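Local coordinates for protein alpha-1,3-glucanase (Bacillus circulans, PDB 5ZRU) that hydrolyses alpha-1,3-glucan as a GH87 enzyme, here seen as the catalytic unit of a longer protein that probably also binds carbohydrate, at residues F271-T274 with G275-F279; Q295-K299 with G300-N304; L339-N343 with S344-N348. All coordinates share one frame; numbering follows the deposited sequence.

Overall arrangement
All three are local contacts within the parallel beta-helix part of the catalytic unit, each made where the chain turns from one short strand or loop into the next. Interactions 1 and 2 lie side by side: strands 269-273 and 301-302 pair in parallel, and the two contacts touch. Interaction 3 comes close to both without touching and lies nearest the centre of the chain. Its touching residues are all buried, whereas interaction 1 runs from a buried aromatic cluster to an exposed turn and a zinc site. The chemistry differs accordingly: hydrocarbon and rings in interaction 1, a thioether laid across a lysine's alkyl chain and backbone in the largely buried interaction 2, and a buried serine hydroxyl in interaction 3.

Interaction 1. Residues F271-T274 with G275-F279; sequences FRVT and GQLDF. With ZN (zinc ion), chain F.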
loop_
_atom_site.group_PDB
_atom_site.type_symbol
_atom_site.label_atom_id
_atom_site.label_comp_id
_atom_site.label_asym_id
_atom_site.label_seq_id
_atom_site.Cartn_x
_atom_site.Cartn_y
_atom_site.Cartn_z
ATOM N N PHE A 271 -14.594 9.402 -10.295
ATOM C CA PHE A 271 -15.477 8.732 -11.247
ATOM C C PHE A 271 -16.935 8.967 -10.875
ATOM O O PHE A 271 -17.318 8.804 -9.711
ATOM C CB PHE A 271 -15.231 7.223 -11.274
ATOM C CG PHE A 271 -13.892 6.801 -11.834
ATOM C CD1 PHE A 271 -13.521 7.122 -13.134
ATOM C CD2 PHE A 271 -13.040 6.010 -11.072
ATOM C CE1 PHE A 271 -12.312 6.694 -13.654
ATOM C CE2 PHE A 271 -11.824 5.582 -11.577
ATOM C CZ PHE A 271 -11.458 5.928 -12.872
ATOM N N ARG A 272 -17.750 9.314 -11.869
ATOM C CA ARG A 272 -19.209 9.360 -11.730
ATOM C C ARG A 272 -19.794 8.435 -12.795
ATOM O O ARG A 272 -20.338 8.886 -13.809
ATOM C CB ARG A 272 -19.747 10.798 -11.856
ATOM C CG ARG A 272 -19.195 11.759 -10.817
ATOM C CD ARG A 272 -19.652 11.388 -9.414
ATOM N NE ARG A 272 -19.141 12.321 -8.412
ATOM C CZ ARG A 272 -19.309 12.177 -7.099
ATOM N NH1 ARG A 272 -19.970 11.127 -6.621
ATOM N NH2 ARG A 272 -18.811 13.082 -6.262
ATOM N N VAL A 273 -19.636 7.135 -12.569
ATOM C CA VAL A 273 -19.924 6.092 -13.549
ATOM C C VAL A 273 -20.975 5.156 -12.956
ATOM O O VAL A 273 -20.845 4.726 -11.804
ATOM C CB VAL A 273 -18.644 5.314 -13.914
ATOM C CG1 VAL A 273 -18.964 4.097 -14.784
ATOM C CG2 VAL A 273 -17.625 6.240 -14.606
ATOM N N THR A 274 -22.004 4.831 -13.746
ATOM C CA THR A 274 -23.037 3.902 -13.305
ATOM C C THR A 274 -22.947 2.541 -13.967
ATOM O O THR A 274 -23.513 1.580 -13.439
ATOM C CB THR A 274 -24.440 4.469 -13.567
ATOM O OG1 THR A 274 -24.581 4.785 -14.955
ATOM C CG2 THR A 274 -24.663 5.714 -12.748
ATOM N N GLY A 275 -22.285 2.440 -15.115
ATOM C CA GLY A 275 -22.091 1.157 -15.747
ATOM C C GLY A 275 -20.678 0.657 -15.534
ATOM O O GLY A 275 -20.221 0.547 -14.397
ATOM N N GLN A 276 -19.965 0.369 -16.614
ATOM C CA GLN A 276 -18.668 -0.283 -16.527
ATOM C C GLN A 276 -17.577 0.680 -16.964
ATOM O O GLN A 276 -17.584 1.165 -18.102
ATOM C CB GLN A 276 -18.631 -1.544 -17.383
ATOM C CG GLN A 276 -17.291 -2.246 -17.353
ATOM C CD GLN A 276 -17.263 -3.449 -18.262
ATOM O OE1 GLN A 276 -17.445 -3.326 -19.471
ATOM N NE2 GLN A 276 -17.063 -4.626 -17.681
ATOM N N LEU A 277 -16.636 0.947 -16.071
ATOM C CA LEU A 277 -15.433 1.657 -16.467
ATOM C C LEU A 277 -14.278 0.667 -16.541
ATOM O O LEU A 277 -14.246 -0.333 -15.816
ATOM C CB LEU A 277 -15.118 2.802 -15.500
ATOM C CG LEU A 277 -14.704 2.523 -14.060
ATOM C CD1 LEU A 277 -13.195 2.365 -13.968
ATOM C CD2 LEU A 277 -15.180 3.660 -13.140
ATOM N N ASP A 278 -13.348 0.935 -17.456
ATOM C CA ASP A 278 -12.118 0.161 -17.587
ATOM C C ASP A 278 -10.996 1.174 -17.734
ATOM O O ASP A 278 -10.945 1.909 -18.727
ATOM C CB ASP A 278 -12.153 -0.791 -18.788
ATOM C CG ASP A 278 -10.939 -1.716 -18.824
ATOM O OD1 ASP A 278 -10.904 -2.681 -18.047
ATOM O OD2 ASP A 278 -9.997 -1.458 -19.595
ATOM N N PHE A 279 -10.126 1.242 -16.730
ATOM C CA PHE A 279 -9.089 2.263 -16.654
ATOM C C PHE A 279 -7.773 1.530 -16.474
ATOM O O PHE A 279 -7.644 0.730 -15.543
ATOM C CB PHE A 279 -9.368 3.215 -15.477
ATOM C CG PHE A 279 -8.468 4.412 -15.421
ATOM C CD1 PHE A 279 -7.151 4.294 -14.990
ATOM C CD2 PHE A 279 -8.953 5.673 -15.765
ATOM C CE1 PHE A 279 -6.313 5.411 -14.935
ATOM C CE2 PHE A 279 -8.119 6.796 -15.710
ATOM C CZ PHE A 279 -6.806 6.659 -15.296
HETATM ZN ZN ZN F . -8.780 -3.059 -19.552
HETATM O O HOH W 1 -7.447 -2.416 -21.072
#
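Phe-271 and Leu-277 meet where the chain doubles back through the turn 274-276, and the methyl CD2 of Leu-277 sits over one face of the phenyl ring. This CH-pi contact is close: Leu-277 CD2 lies 3.8 Å from the centroid of the Phe-271 ring, displaced somewhat toward its rim, with the nearest approach 3.6 Å to Phe-271 CG. Leu-277 CG is flanked by both backbone arms (chi1 67°), and its methyls face the strand before the turn. The same methyl is touched by Val-273, whose CG2 lies 3.8 Å from Leu-277 CD2, so one carbon serves two neighbours. Farther along, the edge of Phe-271 points at the face of Phe-279 in an offset T-shaped pair, planes at 71°, with Phe-271 CZ 3.8 Å from Phe-279 CD2.

The turn itself is far looser. Thr-274 and Gln-276 are exposed and send their side chains off the hydrocarbon cluster; the amide of Gln-276 turns to Asn-308 O instead. Asp-278 also faces away from the packed side, and its carboxylate grips a zinc ion unevenly: Asp-278 OD2 is 2.0 Å from the zinc and Asp-278 OD1 2.6 Å. His-3, His-312 and water 1, at 2.1 Å from the zinc, complete the ligands seen. One strand thus carries the aromatic core on one side and a metal ligand on the other.

Strands 271-273 and 277-279 run at 145° to each other as successive walls of the parallel beta-helix. Phe-305 and Phe-301 extend the edge-to-face cluster from Phe-271 and Phe-279 respectively, while strands 245-249 and 310-317 flank strand 277-285, supplying Ile-245, Ile-247, Val-311 and Val-314.

Interaction 2. Residues Q295-K299 with G300-N304; sequences QAVYK and GFMDN
Met-302 folds back over Lys-299 because its side chain, extended as far as SD, bends at the last torsion (chi3 -88°) and swings CE toward the lysine backbone. Lys-299 answers with a bend of its own, chi2 96°, off the staggered positions, which brings CD round to the flank of the thioether. The two side chains therefore cross at about a right angle, at the point where a loop of the parallel beta-helix enters the short strand 301-302.

The crossing is tight. Lys-299 CB lies 3.5 Å from Met-302 CG, closer than ordinary carbon packing, and Lys-299 CD stands 3.7 Å from the same Met-302 CG. The sulfur, the one heteroatom of the side chain, is used as an acceptor: the backbone Lys-299 N points its hydrogen at Met-302 SD across 3.6 Å, a weak hydrogen bond with an N-H...S angle of 147°. On another flank the isopropyl group of the exposed Val-297 comes up loosely, Val-297 CG1 being 4.3 Å from Met-302 SD.

Of the lysine side chain, the part that touches Met-302 is aliphatic (CB and CD); its ammonium group makes a cation-pi interaction with Trp-324, so the residue joins the methionine to the following turn of the helix. Tyr-298 and Phe-301 point elsewhere: the phenol hydroxyl is held by Asn-261 O and Asn-287 N, and the Phe-301 ring stacks on Phe-323. At the bend in the thioether, the methyl Met-302 CE comes to rest 3.3 Å from the carbonyl oxygen Lys-299 O.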
loop_
_atom_site.group_PDB
_atom_site.type_symbol
_atom_site.label_atom_id
_atom_site.label_comp_id
_atom_site.label_asym_id
_atom_site.label_seq_id
_atom_site.Cartn_x
_atom_site.Cartn_y
_atom_site.Cartn_z
ATOM N N GLN A 295 -9.637 15.466 5.396
ATOM C CA GLN A 295 -10.401 16.301 4.478
ATOM C C GLN A 295 -9.649 16.577 3.182
ATOM O O GLN A 295 -9.962 17.553 2.496
ATOM C CB GLN A 295 -10.775 17.634 5.134
ATOM C CG GLN A 295 -11.679 17.545 6.355
ATOM C CD GLN A 295 -11.976 18.923 6.944
ATOM O OE1 GLN A 295 -12.604 19.766 6.299
ATOM N NE2 GLN A 295 -11.509 19.160 8.164
ATOM N N ALA A 296 -8.656 15.745 2.837
ATOM C CA ALA A 296 -7.850 16.035 1.652
ATOM C C ALA A 296 -8.672 15.910 0.373
ATOM O O ALA A 296 -8.461 16.676 -0.572
ATOM C CB ALA A 296 -6.628 15.113 1.592
ATOM N N VAL A 297 -9.612 14.956 0.333
ATOM C CA VAL A 297 -10.392 14.630 -0.864
ATOM C C VAL A 297 -9.471 14.559 -2.079
ATOM O O VAL A 297 -9.676 15.249 -3.087
ATOM C CB VAL A 297 -11.529 15.646 -1.072
ATOM C CG1 VAL A 297 -12.528 15.121 -2.109
ATOM C CG2 VAL A 297 -12.220 15.897 0.253
ATOM N N TYR A 298 -8.445 13.724 -1.990
ATOM C CA TYR A 298 -7.349 13.751 -2.955
ATOM C C TYR A 298 -6.800 12.328 -3.062
ATOM O O TYR A 298 -5.597 12.079 -2.955
ATOM C CB TYR A 298 -6.308 14.782 -2.505
ATOM C CG TYR A 298 -5.340 15.354 -3.532
ATOM C CD1 TYR A 298 -4.709 14.542 -4.471
ATOM C CD2 TYR A 298 -5.015 16.711 -3.518
ATOM C CE1 TYR A 298 -3.791 15.066 -5.379
ATOM C CE2 TYR A 298 -4.093 17.247 -4.414
ATOM C CZ TYR A 298 -3.478 16.413 -5.340
ATOM O OH TYR A 298 -2.569 16.931 -6.236
ATOM N N LYS A 299 -7.707 11.368 -3.212
ATOM C CA LYS A 299 -7.301 9.996 -3.470
ATOM C C LYS A 299 -7.035 9.818 -4.963
ATOM O O LYS A 299 -7.533 10.580 -5.797
ATOM C CB LYS A 299 -8.370 9.005 -3.001
ATOM C CG LYS A 299 -8.708 9.061 -1.510
ATOM C CD LYS A 299 -9.948 9.928 -1.239
ATOM C CE LYS A 299 -10.401 9.779 0.221
ATOM N NZ LYS A 299 -11.618 10.590 0.525
ATOM N N GLY A 300 -6.230 8.806 -5.298
ATOM C CA GLY A 300 -5.941 8.558 -6.706
ATOM C C GLY A 300 -7.197 8.319 -7.523
ATOM O O GLY A 300 -7.382 8.904 -8.598
ATOM N N PHE A 301 -8.085 7.469 -7.014
ATOM C CA PHE A 301 -9.356 7.151 -7.658
ATOM C C PHE A 301 -10.460 7.220 -6.612
ATOM O O PHE A 301 -10.314 6.639 -5.533
ATOM C CB PHE A 301 -9.327 5.749 -8.287
ATOM C CG PHE A 301 -8.246 5.555 -9.313
ATOM C CD1 PHE A 301 -8.426 5.979 -10.622
ATOM C CD2 PHE A 301 -7.055 4.930 -8.974
ATOM C CE1 PHE A 301 -7.431 5.780 -11.576
ATOM C CE2 PHE A 301 -6.058 4.724 -9.923
ATOM C CZ PHE A 301 -6.245 5.156 -11.224
ATOM N N MET A 302 -11.572 7.885 -6.944
ATOM C CA MET A 302 -12.604 8.219 -5.967
ATOM C C MET A 302 -14.003 8.053 -6.546
ATOM O O MET A 302 -14.205 8.118 -7.760
ATOM C CB MET A 302 -12.481 9.675 -5.492
ATOM C CG MET A 302 -11.214 10.005 -4.764
ATOM S SD MET A 302 -11.107 11.788 -4.450
ATOM C CE MET A 302 -10.309 12.387 -5.952
ATOM N N ASP A 303 -14.961 7.839 -5.634
ATOM C CA ASP A 303 -16.412 7.997 -5.815
ATOM C C ASP A 303 -17.085 6.794 -6.486
ATOM O O ASP A 303 -17.050 5.700 -5.913
ATOM C CB ASP A 303 -16.696 9.322 -6.524
ATOM C CG ASP A 303 -16.247 10.503 -5.684
ATOM O OD1 ASP A 303 -16.578 10.514 -4.475
ATOM O OD2 ASP A 303 -15.546 11.394 -6.204
ATOM N N ASN A 304 -17.718 6.957 -7.661
ATOM C CA ASN A 304 -18.685 5.969 -8.176
ATOM C C ASN A 304 -18.062 5.082 -9.257
ATOM O O ASN A 304 -17.895 5.510 -10.400
ATOM C CB ASN A 304 -19.930 6.659 -8.734
ATOM C CG ASN A 304 -20.576 7.599 -7.746
ATOM O OD1 ASN A 304 -20.787 8.773 -8.047
ATOM N ND2 ASN A 304 -20.915 7.091 -6.571
#

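Interaction 3. Residues L339-N343 with S344-N348; sequences LVIEN and SRIRN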
loop_
_atom_site.group_PDB
_atom_site.type_symbol
_atom_site.label_atom_id
_atom_site.label_comp_id
_atom_site.label_asym_id
_atom_site.label_seq_id
_atom_site.Cartn_x
_atom_site.Cartn_y
_atom_site.Cartn_z
ATOM N N LEU A 339 -16.243 -4.588 -8.762
ATOM C CA LEU A 339 -15.025 -3.908 -9.183
ATOM C C LEU A 339 -13.823 -4.827 -9.014
ATOM O O LEU A 339 -13.701 -5.533 -8.015
ATOM C CB LEU A 339 -14.818 -2.629 -8.366
ATOM C CG LEU A 339 -13.458 -1.940 -8.520
ATOM C CD1 LEU A 339 -13.314 -1.314 -9.910
ATOM C CD2 LEU A 339 -13.279 -0.897 -7.437
ATOM N N VAL A 340 -12.930 -4.821 -9.997
ATOM C CA VAL A 340 -11.665 -5.541 -9.898
ATOM C C VAL A 340 -10.528 -4.546 -10.061
ATOM O O VAL A 340 -10.445 -3.839 -11.076
ATOM C CB VAL A 340 -11.559 -6.667 -10.938
ATOM C CG1 VAL A 340 -10.174 -7.349 -10.841
ATOM C CG2 VAL A 340 -12.672 -7.685 -10.710
ATOM N N ILE A 341 -9.653 -4.496 -9.065
ATOM C CA ILE A 341 -8.392 -3.775 -9.134
ATOM C C ILE A 341 -7.305 -4.838 -9.233
ATOM O O ILE A 341 -7.211 -5.707 -8.362
ATOM C CB ILE A 341 -8.197 -2.887 -7.895
ATOM C CG1 ILE A 341 -9.293 -1.815 -7.823
ATOM C CG2 ILE A 341 -6.800 -2.249 -7.890
ATOM C CD1 ILE A 341 -9.330 -1.078 -6.461
ATOM N N GLU A 342 -6.509 -4.816 -10.299
ATOM C CA GLU A 342 -5.536 -5.890 -10.430
ATOM C C GLU A 342 -4.277 -5.411 -11.129
ATOM O O GLU A 342 -4.269 -4.389 -11.823
ATOM C CB GLU A 342 -6.117 -7.104 -11.180
ATOM C CG GLU A 342 -6.501 -6.824 -12.621
ATOM C CD GLU A 342 -7.217 -8.007 -13.281
ATOM O OE1 GLU A 342 -7.155 -9.135 -12.738
ATOM O OE2 GLU A 342 -7.837 -7.808 -14.343
ATOM N N ASN A 343 -3.205 -6.178 -10.925
ATOM C CA ASN A 343 -1.943 -5.990 -11.646
ATOM C C ASN A 343 -1.394 -4.579 -11.457
ATOM O O ASN A 343 -0.804 -4.004 -12.377
ATOM C CB ASN A 343 -2.108 -6.290 -13.142
ATOM C CG ASN A 343 -2.696 -7.669 -13.422
ATOM O OD1 ASN A 343 -2.676 -8.568 -12.575
ATOM N ND2 ASN A 343 -3.209 -7.843 -14.647
ATOM N N SER A 344 -1.585 -4.012 -10.268
ATOM C CA SER A 344 -1.302 -2.602 -10.046
ATOM C C SER A 344 -0.296 -2.406 -8.919
ATOM O O SER A 344 0.006 -3.312 -8.140
ATOM C CB SER A 344 -2.591 -1.832 -9.747
ATOM O OG SER A 344 -3.476 -1.915 -10.853
ATOM N N ARG A 345 0.231 -1.188 -8.856
ATOM C CA ARG A 345 1.249 -0.793 -7.888
ATOM C C ARG A 345 0.701 0.422 -7.157
ATOM O O ARG A 345 0.530 1.490 -7.752
ATOM C CB ARG A 345 2.575 -0.494 -8.585
ATOM C CG ARG A 345 3.068 -1.696 -9.411
ATOM C CD ARG A 345 4.310 -1.369 -10.262
ATOM N NE ARG A 345 4.491 -2.374 -11.318
ATOM C CZ ARG A 345 5.644 -2.603 -11.946
ATOM N NH1 ARG A 345 6.717 -1.904 -11.624
ATOM N NH2 ARG A 345 5.730 -3.544 -12.887
ATOM N N ILE A 346 0.378 0.247 -5.887
ATOM C CA ILE A 346 -0.337 1.257 -5.122
ATOM C C ILE A 346 0.543 1.525 -3.913
ATOM O O ILE A 346 0.596 0.710 -2.985
ATOM C CB ILE A 346 -1.741 0.790 -4.727
ATOM C CG1 ILE A 346 -2.525 0.375 -5.982
ATOM C CG2 ILE A 346 -2.471 1.891 -3.948
ATOM C CD1 ILE A 346 -3.749 -0.536 -5.709
ATOM N N ARG A 347 1.292 2.627 -3.947
ATOM C CA ARG A 347 2.440 2.762 -3.056
ATOM C C ARG A 347 2.581 4.186 -2.553
ATOM O O ARG A 347 2.158 5.138 -3.210
ATOM C CB ARG A 347 3.748 2.360 -3.757
ATOM C CG ARG A 347 3.735 0.954 -4.380
ATOM C CD ARG A 347 5.115 0.637 -4.967
ATOM N NE ARG A 347 5.195 -0.709 -5.543
ATOM C CZ ARG A 347 6.068 -1.052 -6.483
ATOM N NH1 ARG A 347 6.925 -0.136 -6.940
ATOM N NH2 ARG A 347 6.090 -2.300 -6.973
ATOM N N ASN A 348 3.180 4.324 -1.369
ATOM C CA ASN A 348 3.610 5.636 -0.873
ATOM C C ASN A 348 2.453 6.628 -0.795
ATOM O O ASN A 348 2.614 7.813 -1.086
ATOM C CB ASN A 348 4.731 6.200 -1.753
ATOM C CG ASN A 348 5.803 5.196 -2.022
ATOM O OD1 ASN A 348 6.387 4.634 -1.094
ATOM N ND2 ASN A 348 6.072 4.943 -3.304
HETATM O O HOH W 2 1.998 -3.395 -12.492
#
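Ser-344 reaches back to the backbone of Glu-342 across a one-residue corner at Asn-343, whose left-handed backbone conformation turns strand 340-342 into strand 345-347. With OG beside its own backbone N (chi1 -62°), Ser-344 OG donates to Glu-342 O at 2.8 Å. The hydroxyl sits well above the carbonyl plane, 57° out of it. Val-314 N is hydrogen-bonded to Ser-344 OG as well, so the buried hydroxyl bridges the corner and the neighbouring strand 310-317. Losing the hydroxyl to an alanine is likely to leave Glu-342 O without this donor and Val-314 N without its acceptor in the buried corner. Nearby, Ile-341 CG2 meets Ile-346 CD1 at 4.1 Å, the two side chains crossing at about a right angle. On the outer side, water 2 links Asn-343 O to Arg-345 NE, each 2.9 Å from the water oxygen.

Farther out, Arg-366 holds Glu-342 by a salt bridge, and Asn-343 OD1 is hydrogen-bonded to Asn-367 ND2 on the next coil, consistent with the asparagine ladders of parallel beta-helices. The two short strands lie between strand 310-317 and the next turn, 364-366 and 369-371, while strand 354-357 packs on the isoleucines through Val-354.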